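PDB 2YJP: putative ABC transporter, periplasmic binding protein, amino acid from Neisseria gonorrhoeae, which probably serves as the periplasmic receptor of an ABC transporter, binding L-cysteine for uptake into the cell. Local coordinates for residues F178-H183 with L188-Q193; N124-P129 with M142-G147. The protein carries 1 engineered substitution. All coordinates share one frame; numbering follows the deposited sequence.

Contact 1. Residues F178-H183 with L188-Q193; sequences FFTKSH and LLKFDQ. With ZN (zinc ion), chain E; ZN (zinc ion), chain G.
Leu188, on strand 187-191, sets its side chain against helix 174-182. Its CB and CG leave the strand toward the helix with CG beside the backbone N (chi1 -59°), and the fork at CG then divides the work. Branch CD2 packs 3.9 Å from CB of Phe179, reaching the root of that side chain while the ring leads away from the strand. Branch CD1 approaches Thr180, 3.5 Å from its OG1, the two side chains crossing at about a right angle. Phe179 and Leu188 both also rest on Leu167 of strand 166-170, and Phe179 touches Met159 too.

The outer rim is polar. Lys190 runs extended beyond CG and brings NZ to 3.6 Å from Thr180 OG1; a water fills in as bridge, donating a hydrogen bond to Thr180 OG1 at 2.8 Å and accepting one from Lys190 NZ. Asp176, one turn earlier in the helix, backs up both ends: its carboxylate forms a salt bridge with Lys190, and its backbone O is hydrogen-bonded to Thr180 OG1. The ammonium is thus tied to the helix directly and through solvent.

Each segment carries a zinc ligand near its C-terminal end. His183, the residue with which the chain leaves the helix, binds one ion through ND1 at 2.1 Å, with Glu185 and a water that also donates to Ser182 O. Asp192, just past the strand, binds a second zinc ion through OD2 at 2.0 Å, together with Glu105. The short axes of 178-182 and 188-191 run roughly antiparallel, at 149°, as expected for the returning half of a beta-alpha-beta crossover, here the unit formed by strand 166-170, helix 174-182 and strand 187-191.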
loop_
_atom_site.group_PDB
_atom_site.type_symbol
_atom_site.label_atom_id
_atom_site.label_comp_id
_atom_site.label_asym_id
_atom_site.label_seq_id
_atom_site.Cartn_x
_atom_site.Cartn_y
_atom_site.Cartn_z
ATOM N N PHE A 178 -1.166 8.244 12.142
ATOM C CA PHE A 178 -1.226 7.667 13.464
ATOM C C PHE A 178 -0.393 8.405 14.542
ATOM O O PHE A 178 -0.917 8.765 15.594
ATOM C CB PHE A 178 -0.796 6.210 13.409
ATOM C CG PHE A 178 -0.839 5.515 14.746
ATOM C CD1 PHE A 178 -2.061 5.159 15.316
ATOM C CD2 PHE A 178 0.331 5.201 15.422
ATOM C CE1 PHE A 178 -2.133 4.484 16.572
ATOM C CE2 PHE A 178 0.279 4.513 16.670
ATOM C CZ PHE A 178 -0.978 4.175 17.246
ATOM N N PHE A 179 0.893 8.617 14.259
ATOM C CA PHE A 179 1.815 9.293 15.188
ATOM C C PHE A 179 1.477 10.770 15.363
ATOM O O PHE A 179 1.468 11.255 16.467
ATOM C CB PHE A 179 3.265 9.071 14.723
ATOM C CG PHE A 179 3.802 7.768 15.190
ATOM C CD1 PHE A 179 4.300 7.636 16.482
ATOM C CD2 PHE A 179 3.708 6.645 14.403
ATOM C CE1 PHE A 179 4.740 6.417 16.941
ATOM C CE2 PHE A 179 4.142 5.433 14.844
ATOM C CZ PHE A 179 4.669 5.302 16.097
ATOM N N THR A 180 1.161 11.467 14.279
ATOM C CA THR A 180 0.655 12.806 14.350
ATOM C C THR A 180 -0.581 12.936 15.289
ATOM O O THR A 180 -0.663 13.865 16.097
ATOM C CB THR A 180 0.282 13.301 12.936
ATOM O OG1 THR A 180 1.452 13.295 12.135
ATOM C CG2 THR A 180 -0.281 14.678 12.976
ATOM N N LYS A 181 -1.537 12.020 15.172
ATOM C CA LYS A 181 -2.762 12.119 15.934
ATOM C C LYS A 181 -2.612 11.535 17.359
ATOM O O LYS A 181 -3.015 12.165 18.369
ATOM C CB LYS A 181 -3.884 11.411 15.166
ATOM C CG LYS A 181 -5.281 11.844 15.557
ATOM C CD LYS A 181 -6.020 10.782 16.376
ATOM C CE LYS A 181 -7.295 11.398 17.061
ATOM N N SER A 182 -1.998 10.366 17.459
ATOM C CA SER A 182 -2.007 9.662 18.723
ATOM C C SER A 182 -0.749 9.870 19.598
ATOM O O SER A 182 -0.793 9.644 20.800
ATOM C CB SER A 182 -2.238 8.184 18.418
ATOM O OG SER A 182 -3.588 8.027 17.979
ATOM N N HIS A 183 0.363 10.286 18.987
ATOM C CA HIS A 183 1.613 10.473 19.698
ATOM C C HIS A 183 2.320 11.818 19.346
ATOM O O HIS A 183 3.468 11.818 18.892
ATOM C CB HIS A 183 2.546 9.278 19.464
ATOM C CG HIS A 183 1.987 7.981 19.932
ATOM N ND1 HIS A 183 2.047 7.573 21.250
ATOM C CD2 HIS A 183 1.352 6.980 19.263
ATOM C CE1 HIS A 183 1.464 6.393 21.379
ATOM N NE2 HIS A 183 1.041 6.004 20.189
ATOM N N LEU A 188 8.690 13.641 14.304
ATOM C CA LEU A 188 8.673 12.955 13.007
ATOM C C LEU A 188 9.534 13.648 11.955
ATOM O O LEU A 188 9.500 14.880 11.787
ATOM C CB LEU A 188 7.240 12.904 12.441
ATOM C CG LEU A 188 6.188 12.202 13.305
ATOM C CD1 LEU A 188 4.805 12.372 12.651
ATOM C CD2 LEU A 188 6.595 10.693 13.610
ATOM N N LEU A 189 10.257 12.835 11.215
ATOM C CA LEU A 189 10.929 13.279 10.005
ATOM C C LEU A 189 10.313 12.528 8.821
ATOM O O LEU A 189 10.338 11.315 8.753
ATOM C CB LEU A 189 12.424 13.000 10.087
ATOM C CG LEU A 189 13.281 13.473 8.913
ATOM C CD1 LEU A 189 13.315 14.926 8.836
ATOM C CD2 LEU A 189 14.697 13.198 9.145
ATOM N N LYS A 190 9.762 13.284 7.879
ATOM C CA LYS A 190 8.940 12.719 6.808
ATOM C C LYS A 190 9.638 12.850 5.429
ATOM O O LYS A 190 10.281 13.842 5.140
ATOM C CB LYS A 190 7.568 13.393 6.793
ATOM C CG LYS A 190 7.008 13.676 8.156
ATOM C CD LYS A 190 5.533 14.063 8.108
ATOM C CE LYS A 190 5.068 14.531 9.498
ATOM N NZ LYS A 190 3.599 14.809 9.620
ATOM N N PHE A 191 9.523 11.817 4.596
ATOM C CA PHE A 191 10.079 11.858 3.252
ATOM C C PHE A 191 8.968 11.452 2.305
ATOM O O PHE A 191 8.151 10.585 2.660
ATOM C CB PHE A 191 11.225 10.850 3.162
ATOM C CG PHE A 191 12.439 11.243 3.959
ATOM C CD1 PHE A 191 13.429 12.078 3.402
ATOM C CD2 PHE A 191 12.573 10.820 5.267
ATOM C CE1 PHE A 191 14.541 12.469 4.163
ATOM C CE2 PHE A 191 13.677 11.214 6.045
ATOM C CZ PHE A 191 14.651 12.012 5.501
ATOM N N ASP A 192 8.908 12.057 1.129
ATOM C CA ASP A 192 7.868 11.745 0.090
ATOM C C ASP A 192 7.826 10.265 -0.347
ATOM O O ASP A 192 6.765 9.697 -0.490
ATOM C CB ASP A 192 8.079 12.617 -1.149
ATOM C CG ASP A 192 7.683 14.098 -0.926
ATOM O OD1 ASP A 192 7.302 14.405 0.200
ATOM O OD2 ASP A 192 7.703 14.966 -1.871
ATOM N N GLN A 193 8.998 9.647 -0.527
ATOM C CA GLN A 193 9.151 8.355 -1.133
ATOM C C GLN A 193 9.622 7.283 -0.144
ATOM O O GLN A 193 10.401 7.618 0.798
ATOM C CB GLN A 193 10.220 8.475 -2.210
ATOM C CG GLN A 193 9.922 9.539 -3.205
ATOM C CD GLN A 193 10.943 9.521 -4.381
ATOM O OE1 GLN A 193 11.218 8.466 -4.951
ATOM N NE2 GLN A 193 11.496 10.684 -4.725
HETATM ZN ZN ZN E . 2.364 8.679 22.973
HETATM ZN ZN ZN G . 7.324 14.240 -3.691
HETATM O O HOH W 1 3.075 15.517 11.989
HETATM O O HOH W 2 0.803 9.609 23.019
#

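Contact 2. Residues N124-P129 with M142-G147; sequences NFTQTP and MKVALG. With CYS (cysteine), chain D.
Asn124 meets Met142 through one atom, ND2, which stands 3.7 Å from SD, the side chains crossing at about a right angle. Met142 gets there because its CG sits between the backbone N and the carbonyl carbon (chi1 86°) and the chain then bends at chi3. The amide is held from outside the pair: OD1 is hydrogen-bonded to Lys65 and ND2 to Asp81. A looser touch follows, CG1 of Val144 lying 4.4 Å from OG1 of Thr126.

Segment 124-129 forms part of the cysteine pocket of this family 3 solute-binding protein, and three of its polar atoms grip the ligand. The amino N of the cysteine donates to Asn124 O at 2.6 Å and to Thr126 OG1 at 2.8 Å, while Thr126 N donates to the ligand O almost straight, at 177°. That oxygen also lies at the edge of the Phe125 ring, near its plane. Asp212, Arg131, Thr174 and Arg109 add further hydrogen bonds to the ligand.

Strand 237-244 bonds through its backbone to both segments and sets Ile239 against Asn124, Thr126 and Met142; helix 213-222 packs on Val144, and helix 174-182 meets Thr126 and Leu146.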
loop_
_atom_site.group_PDB
_atom_site.type_symbol
_atom_site.label_atom_id
_atom_site.label_comp_id
_atom_site.label_asym_id
_atom_site.label_seq_id
_atom_site.Cartn_x
_atom_site.Cartn_y
_atom_site.Cartn_z
ATOM N N ASN A 124 -1.508 0.358 -2.733
ATOM C CA ASN A 124 -1.646 -0.274 -1.406
ATOM C C ASN A 124 -2.302 0.611 -0.323
ATOM O O ASN A 124 -1.689 0.901 0.724
ATOM C CB ASN A 124 -0.257 -0.820 -0.958
ATOM C CG ASN A 124 -0.371 -2.066 -0.103
ATOM O OD1 ASN A 124 0.161 -2.128 1.021
ATOM N ND2 ASN A 124 -1.069 -3.092 -0.637
ATOM N N PHE A 125 -3.587 0.899 -0.516
ATOM C CA PHE A 125 -4.253 2.045 0.067
ATOM C C PHE A 125 -5.176 1.698 1.234
ATOM O O PHE A 125 -6.243 1.049 1.058
ATOM C CB PHE A 125 -5.052 2.753 -1.046
ATOM C CG PHE A 125 -5.376 4.192 -0.776
ATOM C CD1 PHE A 125 -4.659 4.949 0.135
ATOM C CD2 PHE A 125 -6.415 4.807 -1.491
ATOM C CE1 PHE A 125 -4.992 6.303 0.334
ATOM C CE2 PHE A 125 -6.744 6.127 -1.305
ATOM C CZ PHE A 125 -6.035 6.879 -0.416
ATOM N N THR A 126 -4.775 2.093 2.439
ATOM C CA THR A 126 -5.535 1.708 3.601
ATOM C C THR A 126 -6.791 2.575 3.647
ATOM O O THR A 126 -6.728 3.798 3.519
ATOM C CB THR A 126 -4.736 1.913 4.891
ATOM O OG1 THR A 126 -3.532 1.113 4.858
ATOM C CG2 THR A 126 -5.606 1.533 6.140
ATOM N N GLN A 127 -7.922 1.920 3.826
ATOM C CA GLN A 127 -9.199 2.585 4.045
ATOM C C GLN A 127 -9.292 3.123 5.458
ATOM O O GLN A 127 -9.030 2.391 6.422
ATOM C CB GLN A 127 -10.311 1.576 3.808
ATOM C CG GLN A 127 -11.679 2.109 4.197
ATOM C CD GLN A 127 -12.832 1.203 3.779
ATOM O OE1 GLN A 127 -12.660 0.003 3.553
ATOM N NE2 GLN A 127 -14.033 1.792 3.690
ATOM N N THR A 128 -9.596 4.416 5.564
ATOM C CA THR A 128 -9.877 5.076 6.841
ATOM C C THR A 128 -11.127 5.942 6.693
ATOM O O THR A 128 -11.458 6.356 5.593
ATOM C CB THR A 128 -8.684 5.967 7.349
ATOM O OG1 THR A 128 -8.601 7.199 6.598
ATOM C CG2 THR A 128 -7.350 5.199 7.271
ATOM N N PRO A 129 -11.814 6.235 7.816
ATOM C CA PRO A 129 -12.963 7.136 7.730
ATOM C C PRO A 129 -12.596 8.505 7.148
ATOM O O PRO A 129 -13.396 9.044 6.353
ATOM C CB PRO A 129 -13.415 7.279 9.189
ATOM C CG PRO A 129 -12.851 6.029 9.894
ATOM C CD PRO A 129 -11.548 5.771 9.194
ATOM N N MET A 142 -7.032 -6.703 1.085
ATOM C CA MET A 142 -6.106 -7.130 2.141
ATOM C C MET A 142 -6.254 -6.339 3.444
ATOM O O MET A 142 -7.021 -5.375 3.508
ATOM C CB MET A 142 -4.662 -7.178 1.644
ATOM C CG MET A 142 -3.879 -5.906 1.710
ATOM S SD MET A 142 -2.139 -6.130 1.196
ATOM C CE MET A 142 -1.312 -6.063 2.774
ATOM N N LYS A 143 -5.560 -6.790 4.480
ATOM C CA LYS A 143 -5.544 -6.107 5.776
ATOM C C LYS A 143 -4.104 -5.931 6.236
ATOM O O LYS A 143 -3.253 -6.707 5.834
ATOM C CB LYS A 143 -6.332 -6.854 6.868
ATOM C CG LYS A 143 -6.705 -8.217 6.551
ATOM C CD LYS A 143 -7.102 -9.012 7.750
ATOM C CE LYS A 143 -7.965 -10.204 7.317
ATOM N NZ LYS A 143 -7.602 -11.419 8.005
ATOM N N VAL A 144 -3.868 -4.929 7.081
ATOM C CA VAL A 144 -2.571 -4.646 7.570
ATOM C C VAL A 144 -2.633 -3.785 8.849
ATOM O O VAL A 144 -3.529 -2.985 9.060
ATOM C CB VAL A 144 -1.674 -4.019 6.394
ATOM C CG1 VAL A 144 -1.730 -2.622 6.312
ATOM C CG2 VAL A 144 -0.293 -4.215 6.671
ATOM N N ALA A 145 -1.654 -3.983 9.711
ATOM C CA ALA A 145 -1.478 -3.209 10.922
ATOM C C ALA A 145 -0.155 -2.456 10.742
ATOM O O ALA A 145 0.659 -2.839 9.887
ATOM C CB ALA A 145 -1.398 -4.145 12.122
ATOM N N LEU A 146 0.056 -1.409 11.525
ATOM C CA LEU A 146 1.319 -0.733 11.574
ATOM C C LEU A 146 2.318 -1.427 12.492
ATOM O O LEU A 146 1.961 -2.119 13.472
ATOM C CB LEU A 146 1.127 0.732 12.010
ATOM C CG LEU A 146 0.164 1.589 11.126
ATOM C CD1 LEU A 146 -0.100 2.964 11.760
ATOM C CD2 LEU A 146 0.697 1.640 9.666
ATOM N N GLY A 147 3.597 -1.207 12.201
ATOM C CA GLY A 147 4.670 -1.703 13.051
ATOM C C GLY A 147 5.789 -0.703 13.060
ATOM O O GLY A 147 5.720 0.317 12.420
HETATM N N CYS D . -1.235 1.266 3.287
HETATM C CA CYS D . -0.745 2.452 4.025
HETATM C C CYS D . -1.516 3.697 3.580
HETATM O O CYS D . -2.460 3.573 2.742
HETATM C CB CYS D . 0.739 2.695 3.788
HETATM S SG CYS D . 1.206 2.879 2.058
HETATM O OXT CYS D . -1.206 4.788 4.066
#

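How the contacts relate
Coming from the N terminus, the chain has already built strands 57-61 and 99-103 when strand 120-121 leads into 124-129, the first half of contact 2. Helix 129-132 and strand 135-137 follow before strand 142-151 returns at 142-147 and closes that loop. Contact 1 opens only afterwards, with 178-183, and closes across a short turn at 188-193. The two therefore stand in series, neither nesting nor crossing, with centres about 15 Å apart. They meet directly where Phe178 CB packs 3.7 Å from Leu146 CD1. Strands 142-151 and 187-191 belong to one mixed sheet, so the buried cysteine-binding loop and the partly exposed zinc-bearing crossover are tied to the same framework.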